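Local coordinates for protein aprataxin and PNK-like factor (Homo sapiens, PDB 5W7W) that acts as a histone chaperone and scaffold in DNA strand-break repair, its FHA domain, the part described here, mediating interaction with XRCC1 and XRCC4, at residues L34-K39 with D97-R102; R43-L48 with N63-Q68; G53-K58 with C84-G89. One frame throughout, in Å; residues are numbered along the deposited sequence.

Contact 1: L34-K39 with D97-R102; sequences LGITDK and DKYIFR. With FMT (formic acid), chain D; FMT (formic acid), chain C.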
loop_
_atom_site.group_PDB
_atom_site.type_symbol
_atom_site.label_atom_id
_atom_site.label_comp_id
_atom_site.label_asym_id
_atom_site.label_seq_id
_atom_site.Cartn_x
_atom_site.Cartn_y
_atom_site.Cartn_z
ATOM N N LEU A 34 -3.129 -2.280 -9.398
ATOM C CA LEU A 34 -3.620 -3.203 -8.390
ATOM C C LEU A 34 -4.854 -3.960 -8.850
ATOM O O LEU A 34 -5.308 -4.865 -8.142
ATOM C CB LEU A 34 -3.937 -2.443 -7.089
ATOM C CG LEU A 34 -2.787 -1.625 -6.500
ATOM C CD1 LEU A 34 -3.198 -0.911 -5.224
ATOM C CD2 LEU A 34 -1.602 -2.510 -6.241
ATOM N N GLY A 35 -5.398 -3.613 -10.015
ATOM C CA GLY A 35 -6.575 -4.296 -10.517
ATOM C C GLY A 35 -7.855 -3.907 -9.830
ATOM O O GLY A 35 -8.763 -4.729 -9.697
ATOM N N ILE A 36 -7.959 -2.666 -9.381
ATOM C CA ILE A 36 -9.102 -2.197 -8.617
ATOM C C ILE A 36 -9.987 -1.355 -9.528
ATOM O O ILE A 36 -9.519 -0.387 -10.137
ATOM C CB ILE A 36 -8.639 -1.379 -7.403
ATOM C CG1 ILE A 36 -7.842 -2.268 -6.448
ATOM C CG2 ILE A 36 -9.825 -0.732 -6.708
ATOM C CD1 ILE A 36 -7.183 -1.493 -5.325
ATOM N N THR A 37 -11.260 -1.727 -9.645
ATOM C CA THR A 37 -12.272 -0.912 -10.316
ATOM C C THR A 37 -13.374 -0.770 -9.281
ATOM O O THR A 37 -14.109 -1.723 -9.011
ATOM C CB THR A 37 -12.798 -1.569 -11.595
ATOM O OG1 THR A 37 -11.721 -1.757 -12.521
ATOM C CG2 THR A 37 -13.873 -0.696 -12.261
ATOM N N ASP A 38 -13.471 0.406 -8.679
ATOM C CA ASP A 38 -14.312 0.575 -7.502
ATOM C C ASP A 38 -14.470 2.059 -7.234
ATOM O O ASP A 38 -13.478 2.756 -7.005
ATOM C CB ASP A 38 -13.652 -0.137 -6.320
ATOM C CG ASP A 38 -14.587 -0.336 -5.134
ATOM O OD1 ASP A 38 -15.427 0.539 -4.842
ATOM O OD2 ASP A 38 -14.473 -1.391 -4.499
ATOM N N LYS A 39 -15.714 2.540 -7.250
ATOM C CA LYS A 39 -15.987 3.945 -7.007
ATOM C C LYS A 39 -15.544 4.395 -5.620
ATOM O O LYS A 39 -15.378 5.600 -5.400
ATOM C CB LYS A 39 -17.489 4.193 -7.168
ATOM C CG LYS A 39 -18.356 3.383 -6.211
ATOM N N ASP A 97 -11.770 -2.936 5.085
ATOM C CA ASP A 97 -11.861 -4.393 5.095
ATOM C C ASP A 97 -11.682 -4.993 3.710
ATOM O O ASP A 97 -12.098 -6.129 3.475
ATOM C CB ASP A 97 -13.185 -4.858 5.698
ATOM C CG ASP A 97 -14.384 -4.323 4.958
ATOM O OD1 ASP A 97 -14.233 -3.603 3.949
ATOM O OD2 ASP A 97 -15.522 -4.611 5.409
ATOM N N LYS A 98 -11.081 -4.254 2.785
ATOM C CA LYS A 98 -10.923 -4.714 1.415
ATOM C C LYS A 98 -9.700 -4.023 0.826
ATOM O O LYS A 98 -9.317 -2.935 1.271
ATOM C CB LYS A 98 -12.173 -4.391 0.582
ATOM C CG LYS A 98 -12.257 -5.105 -0.751
ATOM C CD LYS A 98 -13.601 -4.843 -1.453
ATOM C CE LYS A 98 -13.718 -5.527 -2.815
ATOM N NZ LYS A 98 -13.592 -6.995 -2.721
ATOM N N TYR A 99 -9.089 -4.654 -0.177
ATOM C CA TYR A 99 -7.877 -4.129 -0.798
ATOM C C TYR A 99 -6.757 -3.955 0.235
ATOM O O TYR A 99 -6.170 -2.875 0.395
ATOM C CB TYR A 99 -8.154 -2.829 -1.562
ATOM C CG TYR A 99 -9.341 -2.913 -2.493
ATOM C CD1 TYR A 99 -9.381 -3.861 -3.506
ATOM C CD2 TYR A 99 -10.420 -2.060 -2.355
ATOM C CE1 TYR A 99 -10.464 -3.944 -4.370
ATOM C CE2 TYR A 99 -11.512 -2.142 -3.210
ATOM C CZ TYR A 99 -11.524 -3.082 -4.206
ATOM O OH TYR A 99 -12.621 -3.174 -5.055
ATOM N N ILE A 100 -6.493 -5.038 0.953
ATOM C CA ILE A 100 -5.486 -5.138 1.998
ATOM C C ILE A 100 -4.270 -5.820 1.384
ATOM O O ILE A 100 -4.400 -6.821 0.659
ATOM C CB ILE A 100 -6.016 -5.955 3.199
ATOM C CG1 ILE A 100 -7.402 -5.470 3.664
ATOM C CG2 ILE A 100 -5.024 -5.908 4.344
ATOM C CD1 ILE A 100 -8.165 -6.460 4.524
ATOM N N PHE A 101 -3.081 -5.299 1.679
ATOM C CA PHE A 101 -1.830 -5.824 1.156
ATOM C C PHE A 101 -0.798 -5.953 2.253
ATOM O O PHE A 101 -0.613 -5.034 3.040
ATOM C CB PHE A 101 -1.273 -4.884 0.096
ATOM C CG PHE A 101 -2.170 -4.727 -1.094
ATOM C CD1 PHE A 101 -2.069 -5.581 -2.190
ATOM C CD2 PHE A 101 -3.137 -3.748 -1.110
ATOM C CE1 PHE A 101 -2.918 -5.435 -3.279
ATOM C CE2 PHE A 101 -3.993 -3.621 -2.194
ATOM C CZ PHE A 101 -3.883 -4.474 -3.270
ATOM N N ARG A 102 -0.106 -7.086 2.270
ATOM C CA ARG A 102 1.059 -7.291 3.106
ATOM C C ARG A 102 2.299 -6.883 2.324
ATOM O O ARG A 102 2.393 -7.112 1.117
ATOM C CB ARG A 102 1.158 -8.756 3.533
ATOM C CG ARG A 102 2.265 -8.967 4.535
ATOM C CD ARG A 102 2.405 -10.398 5.031
ATOM N NE ARG A 102 1.154 -10.935 5.574
ATOM C CZ ARG A 102 0.759 -10.815 6.839
ATOM N NH1 ARG A 102 1.495 -10.170 7.727
ATOM N NH2 ARG A 102 -0.392 -11.335 7.244
HETATM C C FMT D . -9.743 -7.303 -2.423
HETATM O O1 FMT D . -10.736 -7.569 -3.111
HETATM O O2 FMT D . -9.769 -7.374 -1.197
HETATM C C FMT C . -1.281 -12.867 3.766
HETATM O O1 FMT C . -1.805 -12.956 4.866
HETATM O O2 FMT C . -0.348 -12.097 3.570
HETATM O O HOH W 1 -12.086 -3.811 -7.759
#

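Contact 2: R43-L48 with N63-Q68; sequences RRHAIL and NPCFYQ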
loop_
_atom_site.group_PDB
_atom_site.type_symbol
_atom_site.label_atom_id
_atom_site.label_comp_id
_atom_site.label_asym_id
_atom_site.label_seq_id
_atom_site.Cartn_x
_atom_site.Cartn_y
_atom_site.Cartn_z
ATOM N N ARG A 43 -8.621 7.263 -7.870
ATOM C CA ARG A 43 -7.462 7.039 -8.719
ATOM C C ARG A 43 -6.197 7.557 -8.062
ATOM O O ARG A 43 -5.100 7.083 -8.381
ATOM C CB ARG A 43 -7.635 7.746 -10.058
ATOM C CG ARG A 43 -8.758 7.174 -10.894
ATOM C CD ARG A 43 -9.024 8.037 -12.136
ATOM N N ARG A 44 -6.323 8.538 -7.175
ATOM C CA ARG A 44 -5.191 9.129 -6.458
ATOM C C ARG A 44 -5.446 8.944 -4.967
ATOM O O ARG A 44 -5.706 9.888 -4.218
ATOM C CB ARG A 44 -4.996 10.599 -6.822
ATOM C CG ARG A 44 -4.521 10.825 -8.245
ATOM C CD ARG A 44 -4.496 12.324 -8.564
ATOM N NE ARG A 44 -5.855 12.853 -8.469
ATOM C CZ ARG A 44 -6.699 12.982 -9.489
ATOM N NH1 ARG A 44 -6.329 12.661 -10.726
ATOM N NH2 ARG A 44 -7.923 13.443 -9.266
ATOM N N HIS A 45 -5.392 7.695 -4.533
ATOM C CA HIS A 45 -5.747 7.356 -3.158
ATOM C C HIS A 45 -4.573 7.500 -2.189
ATOM O O HIS A 45 -4.736 7.986 -1.059
ATOM C CB HIS A 45 -6.283 5.922 -3.118
ATOM C CG HIS A 45 -7.164 5.647 -1.954
ATOM N ND1 HIS A 45 -8.536 5.676 -2.062
ATOM C CD2 HIS A 45 -6.888 5.344 -0.668
ATOM C CE1 HIS A 45 -9.070 5.400 -0.885
ATOM N NE2 HIS A 45 -8.093 5.218 -0.016
ATOM N N ALA A 46 -3.384 7.096 -2.630
ATOM C CA ALA A 46 -2.195 7.162 -1.797
ATOM C C ALA A 46 -0.972 7.192 -2.695
ATOM O O ALA A 46 -1.049 6.872 -3.880
ATOM C CB ALA A 46 -2.132 5.977 -0.830
ATOM N N ILE A 47 0.151 7.597 -2.115
ATOM C CA ILE A 47 1.459 7.498 -2.755
ATOM C C ILE A 47 2.294 6.506 -1.961
ATOM O O ILE A 47 2.409 6.628 -0.737
ATOM C CB ILE A 47 2.164 8.862 -2.807
ATOM C CG1 ILE A 47 1.265 9.898 -3.489
ATOM C CG2 ILE A 47 3.509 8.734 -3.527
ATOM C CD1 ILE A 47 1.865 11.258 -3.623
ATOM N N LEU A 48 2.874 5.530 -2.647
ATOM C CA LEU A 48 3.904 4.682 -2.068
ATOM C C LEU A 48 5.248 5.181 -2.553
ATOM O O LEU A 48 5.384 5.554 -3.723
ATOM C CB LEU A 48 3.748 3.238 -2.519
ATOM C CG LEU A 48 2.480 2.552 -2.066
ATOM C CD1 LEU A 48 2.400 1.150 -2.621
ATOM C CD2 LEU A 48 2.394 2.498 -0.576
ATOM N N ASN A 63 -10.920 9.701 1.399
ATOM C CA ASN A 63 -11.108 8.338 1.874
ATOM C C ASN A 63 -9.780 7.837 2.419
ATOM O O ASN A 63 -8.756 7.985 1.741
ATOM C CB ASN A 63 -11.583 7.436 0.744
ATOM C CG ASN A 63 -12.940 7.831 0.225
ATOM O OD1 ASN A 63 -13.778 8.342 0.977
ATOM N ND2 ASN A 63 -13.174 7.585 -1.063
ATOM N N PRO A 64 -9.748 7.309 3.630
ATOM C CA PRO A 64 -8.471 7.054 4.305
ATOM C C PRO A 64 -7.769 5.808 3.795
ATOM O O PRO A 64 -8.317 4.984 3.069
ATOM C CB PRO A 64 -8.856 6.870 5.774
ATOM C CG PRO A 64 -10.256 6.518 5.758
ATOM C CD PRO A 64 -10.887 7.119 4.534
ATOM N N CYS A 65 -6.526 5.682 4.219
ATOM C CA CYS A 65 -5.799 4.425 4.171
ATOM C C CYS A 65 -5.702 3.858 5.574
ATOM O O CYS A 65 -5.844 4.589 6.556
ATOM C CB CYS A 65 -4.384 4.635 3.661
ATOM S SG CYS A 65 -4.262 5.226 1.970
ATOM N N PHE A 66 -5.414 2.561 5.664
ATOM C CA PHE A 66 -5.338 1.871 6.941
ATOM C C PHE A 66 -4.013 1.139 7.040
ATOM O O PHE A 66 -3.429 0.745 6.031
ATOM C CB PHE A 66 -6.505 0.890 7.114
ATOM C CG PHE A 66 -7.859 1.538 6.937
ATOM C CD1 PHE A 66 -8.330 1.827 5.686
ATOM C CD2 PHE A 66 -8.637 1.890 8.030
ATOM C CE1 PHE A 66 -9.545 2.459 5.502
ATOM C CE2 PHE A 66 -9.848 2.515 7.851
ATOM C CZ PHE A 66 -10.297 2.802 6.576
ATOM N N TYR A 67 -3.573 0.923 8.270
ATOM C CA TYR A 67 -2.282 0.336 8.579
ATOM C C TYR A 67 -2.426 -0.692 9.687
ATOM O O TYR A 67 -3.116 -0.455 10.678
ATOM C CB TYR A 67 -1.343 1.422 9.092
ATOM C CG TYR A 67 0.005 0.924 9.592
ATOM C CD1 TYR A 67 0.935 0.362 8.733
ATOM C CD2 TYR A 67 0.344 1.032 10.930
ATOM C CE1 TYR A 67 2.152 -0.097 9.189
ATOM C CE2 TYR A 67 1.576 0.579 11.395
ATOM C CZ TYR A 67 2.471 0.024 10.509
ATOM O OH TYR A 67 3.690 -0.416 10.988
ATOM N N GLN A 68 -1.719 -1.809 9.548
ATOM C CA GLN A 68 -1.644 -2.843 10.577
ATOM C C GLN A 68 -0.192 -3.278 10.716
ATOM O O GLN A 68 0.367 -3.889 9.813
ATOM C CB GLN A 68 -2.526 -4.028 10.209
ATOM C CG GLN A 68 -2.488 -5.151 11.238
ATOM C CD GLN A 68 -3.346 -6.334 10.828
ATOM O OE1 GLN A 68 -4.229 -6.220 9.981
ATOM N NE2 GLN A 68 -3.084 -7.485 11.418
HETATM O O HOH W 2 -6.117 8.508 1.282
#

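Contact 3: G53-K58 with C84-G89; sequences GQLRIK and CYLNPG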
loop_
_atom_site.group_PDB
_atom_site.type_symbol
_atom_site.label_atom_id
_atom_site.label_comp_id
_atom_site.label_asym_id
_atom_site.label_seq_id
_atom_site.Cartn_x
_atom_site.Cartn_y
_atom_site.Cartn_z
ATOM N N GLY A 53 15.989 1.609 0.850
ATOM C CA GLY A 53 15.679 0.360 1.494
ATOM C C GLY A 53 14.418 0.357 2.318
ATOM O O GLY A 53 14.204 -0.578 3.089
ATOM N N GLN A 54 13.568 1.370 2.158
ATOM C CA GLN A 54 12.339 1.499 2.924
ATOM C C GLN A 54 11.182 1.846 2.015
ATOM O O GLN A 54 11.350 2.430 0.940
ATOM C CB GLN A 54 12.420 2.591 3.989
ATOM C CG GLN A 54 13.426 2.282 5.076
ATOM C CD GLN A 54 13.489 3.379 6.121
ATOM O OE1 GLN A 54 14.228 4.351 5.958
ATOM N NE2 GLN A 54 12.690 3.260 7.159
ATOM N N LEU A 55 9.997 1.461 2.479
ATOM C CA LEU A 55 8.738 1.762 1.819
ATOM C C LEU A 55 7.888 2.598 2.765
ATOM O O LEU A 55 7.741 2.230 3.932
ATOM C CB LEU A 55 8.017 0.446 1.506
ATOM C CG LEU A 55 6.594 0.577 0.962
ATOM C CD1 LEU A 55 6.607 1.238 -0.392
ATOM C CD2 LEU A 55 5.908 -0.797 0.889
ATOM N N ARG A 56 7.341 3.715 2.273
ATOM C CA ARG A 56 6.404 4.514 3.061
ATOM C C ARG A 56 5.183 4.845 2.220
ATOM O O ARG A 56 5.235 4.858 0.986
ATOM C CB ARG A 56 7.056 5.785 3.642
ATOM C CG ARG A 56 7.842 6.610 2.642
ATOM C CD ARG A 56 8.368 7.901 3.232
ATOM N NE ARG A 56 9.110 8.655 2.239
ATOM C CZ ARG A 56 9.422 9.944 2.341
ATOM N NH1 ARG A 56 9.092 10.647 3.402
ATOM N NH2 ARG A 56 10.086 10.513 1.339
ATOM N N ILE A 57 4.070 5.093 2.911
ATOM C CA ILE A 57 2.788 5.424 2.292
ATOM C C ILE A 57 2.322 6.776 2.808
ATOM O O ILE A 57 2.436 7.076 3.999
ATOM C CB ILE A 57 1.722 4.336 2.577
ATOM C CG1 ILE A 57 0.425 4.653 1.830
ATOM C CG2 ILE A 57 1.429 4.174 4.074
ATOM C CD1 ILE A 57 -0.552 3.515 1.798
ATOM N N LYS A 58 1.786 7.586 1.898
ATOM C CA LYS A 58 1.149 8.859 2.243
ATOM C C LYS A 58 -0.285 8.831 1.737
ATOM O O LYS A 58 -0.502 8.796 0.509
ATOM C CB LYS A 58 1.897 10.037 1.619
ATOM C CG LYS A 58 1.306 11.396 1.997
ATOM C CD LYS A 58 2.175 12.574 1.567
ATOM C CE LYS A 58 2.429 12.567 0.099
ATOM N NZ LYS A 58 3.094 13.849 -0.342
ATOM N N CYS A 84 3.823 7.245 6.500
ATOM C CA CYS A 84 3.968 6.156 7.453
ATOM C C CYS A 84 4.843 5.080 6.826
ATOM O O CYS A 84 4.558 4.615 5.719
ATOM C CB CYS A 84 2.591 5.546 7.754
ATOM S SG CYS A 84 2.576 4.187 8.943
ATOM N N TYR A 85 5.892 4.671 7.527
ATOM C CA TYR A 85 6.724 3.567 7.062
ATOM C C TYR A 85 5.999 2.235 7.181
ATOM O O TYR A 85 5.279 1.965 8.149
ATOM C CB TYR A 85 8.084 3.546 7.794
ATOM C CG TYR A 85 9.026 4.553 7.197
ATOM C CD1 TYR A 85 9.534 4.346 5.924
ATOM C CD2 TYR A 85 9.373 5.728 7.850
ATOM C CE1 TYR A 85 10.355 5.266 5.309
ATOM C CE2 TYR A 85 10.202 6.657 7.245
ATOM C CZ TYR A 85 10.682 6.426 5.968
ATOM O OH TYR A 85 11.496 7.349 5.354
ATOM N N LEU A 86 6.202 1.398 6.172
ATOM C CA LEU A 86 5.629 0.058 6.103
ATOM C C LEU A 86 6.792 -0.918 6.117
ATOM O O LEU A 86 7.494 -1.072 5.106
ATOM C CB LEU A 86 4.834 -0.100 4.818
ATOM C CG LEU A 86 3.690 0.888 4.606
ATOM C CD1 LEU A 86 3.033 0.661 3.251
ATOM C CD2 LEU A 86 2.666 0.784 5.728
ATOM N N ASN A 87 6.980 -1.579 7.238
ATOM C CA ASN A 87 8.044 -2.561 7.347
ATOM C C ASN A 87 7.593 -3.880 6.726
ATOM O O ASN A 87 6.395 -4.179 6.677
ATOM C CB ASN A 87 8.397 -2.779 8.810
ATOM C CG ASN A 87 8.886 -1.521 9.468
ATOM O OD1 ASN A 87 9.844 -0.905 8.999
ATOM N ND2 ASN A 87 8.191 -1.091 10.513
ATOM N N PRO A 88 8.531 -4.697 6.264
ATOM C CA PRO A 88 8.149 -6.015 5.764
ATOM C C PRO A 88 7.341 -6.761 6.816
ATOM O O PRO A 88 7.681 -6.768 8.005
ATOM C CB PRO A 88 9.497 -6.682 5.487
ATOM C CG PRO A 88 10.420 -5.528 5.179
ATOM C CD PRO A 88 9.984 -4.471 6.157
ATOM N N GLY A 89 6.239 -7.369 6.374
ATOM C CA GLY A 89 5.295 -8.024 7.238
ATOM C C GLY A 89 4.113 -7.177 7.665
ATOM O O GLY A 89 3.076 -7.733 8.045
HETATM O O HOH W 3 10.720 1.072 7.188
HETATM O O HOH W 4 10.102 -0.227 4.841
#

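Contact 1: L34-K39 with D97-R102
In the beta sandwich of the FHA domain, the loop between strands 24-28 and 46-51 folds back at residues 34-39 against the start of strand 100-105, and Tyr99 carries most of the meeting. At this residue the chain turns a corner, with both backbone angles positive (phi 58°), and the phenol is sent out between the two segments. The tight part lies on one face of its ring. Ile36 reaches it tip to tip: CG2, anti to its own backbone N, makes a CH-pi contact 4.1 Å from the ring centroid of Tyr99, near the ring normal but offset toward the rim, while CG1 meets CD1 of Tyr99 at 3.7 Å. The aliphatic chain of Lys98 lies over the opposite face, its CG above the ring centre, so the ring lies between the side chain of its own sequence neighbour and that of Ile36. Beside this, toward strand 8-12, Leu34 CD1 approaches CZ of the buried Phe101 obliquely at 4.1 Å, and both residues also touch Leu10 of that strand.

The outer side is polar and wetter. One water accepts from Thr37 N and donates to Tyr99 OH, bridging loop and ring. A formic acid, probably from the crystallisation liquor, accepts from Lys98 NZ and from Tyr99 N, the latter bond being nearly straight (166°). Asp38 OD2 also pairs with Arg40 NH2 in a salt bridge, which would probably help keep the carboxylate charged. At the ring's edge the phenol hydroxyl donates to that same oxygen: Tyr99 OH lies 2.6 Å from Asp38 OD2, on its anti lone pair, with the carboxylate turned 78° from the ring plane.

Contact 2: R43-L48 with N63-Q68
His45 lays the CE1 corner of its imidazole against CB of Asn63, 3.6 Å away, the two side chains crossing at about a right angle. With CG anti to the backbone N (chi1 -157°), the ring reaches across to residues 63-65 and its NE2 donates to Pro64 O at 3.1 Å. That bond is nearly straight at hydrogen (169°) and the acceptor lies close to the ring plane, yet the donor sits above the carbonyl plane. ND1 accepts a hydrogen bond from Ser42 N, so both ring nitrogens are engaged and the ring's rotation is probably fixed. The imidazole thereby joins the two sheets of the FHA beta sandwich just ahead of strands 46-51 and 66-68, where His45 and Ala46 together face Ile28 in a classic beta bulge. An alanine here would remove the imidazole and its bond to Pro64 O, and would probably loosen the hold of residues 63-65 on the start of strand 46-51. One water lies within hydrogen-bonding distance of both His45 O and Asn63 O. Farther along the same ring edge, Cys65 SG lies near the ring plane, 3.7 Å from His45 CD2, and meets Ala46 CB at 3.6 Å.

Contact 3: G53-K58 with C84-G89
Tyr85, Leu86 and Ile57 lose the most surface here, and they divide the contact into an outer and an inner side. The frame is antiparallel pairing of edge strand 84-85 with strand 54-59 in the four-stranded sheet of the FHA sandwich: Arg56 and Tyr85 form a non-hydrogen-bonded pair, Ile57 and Cys84 a hydrogen-bonded one. In the latter, Ile57 N donates to Cys84 O and Cys84 N to Ile57 O, both at 2.9 Å. Beyond them Leu86 N reaches Leu55 O at 2.8 Å, almost straight (176°) and in the carbonyl plane.

On the outer face the Tyr85 ring carries the amide of Gln54, the planes 7° apart and NE2 of Gln54 lying 3.5 Å above the ring plane, offset toward its rim. Arg56 runs alongside, pointing the same way, its CB 3.7 Å from Tyr85 CD1.

Inside, Leu86 CD1 bears on Ile57 CG2 at 3.9 Å and on Leu55 CD2 at 4.0 Å. Ile57 CG2 occupies the crowded position between backbone N and carbonyl carbon, and also meets Cys84 CB. Both Leu86 and Ile57 touch Phe92 of the opposing sheet.

The chemistry is thus two-sided: hydrocarbon contacts bury the inner face, whereas on the outer one Gln54 NE2 donates to a water that in turn donates to Asn87 OD1, and the Arg56 charge is met by Glu49 through a salt bridge at NE.

Contact 2 is the buried one; contacts 1 and 3 are only partly buried, lying on opposite sides of the chain's centre, about 18 Å apart between contact centres. Contacts 2 and 3 share the four-stranded sheet, since strands 46-51 and 54-59 are neighbours in it, and Leu48 packs on Ile57 while Tyr67 meets Leu86. Their segments alternate along the chain, and both are nested within the loop closed by contact 1. Chemistry follows place: contact 3 is backbone pairing within a sheet, contact 2 has one direct hydrogen bond, from a side chain to a carbonyl, beside sulfur contacts, and contact 1 joins a loop to a strand through an aromatic ring and a carboxylate.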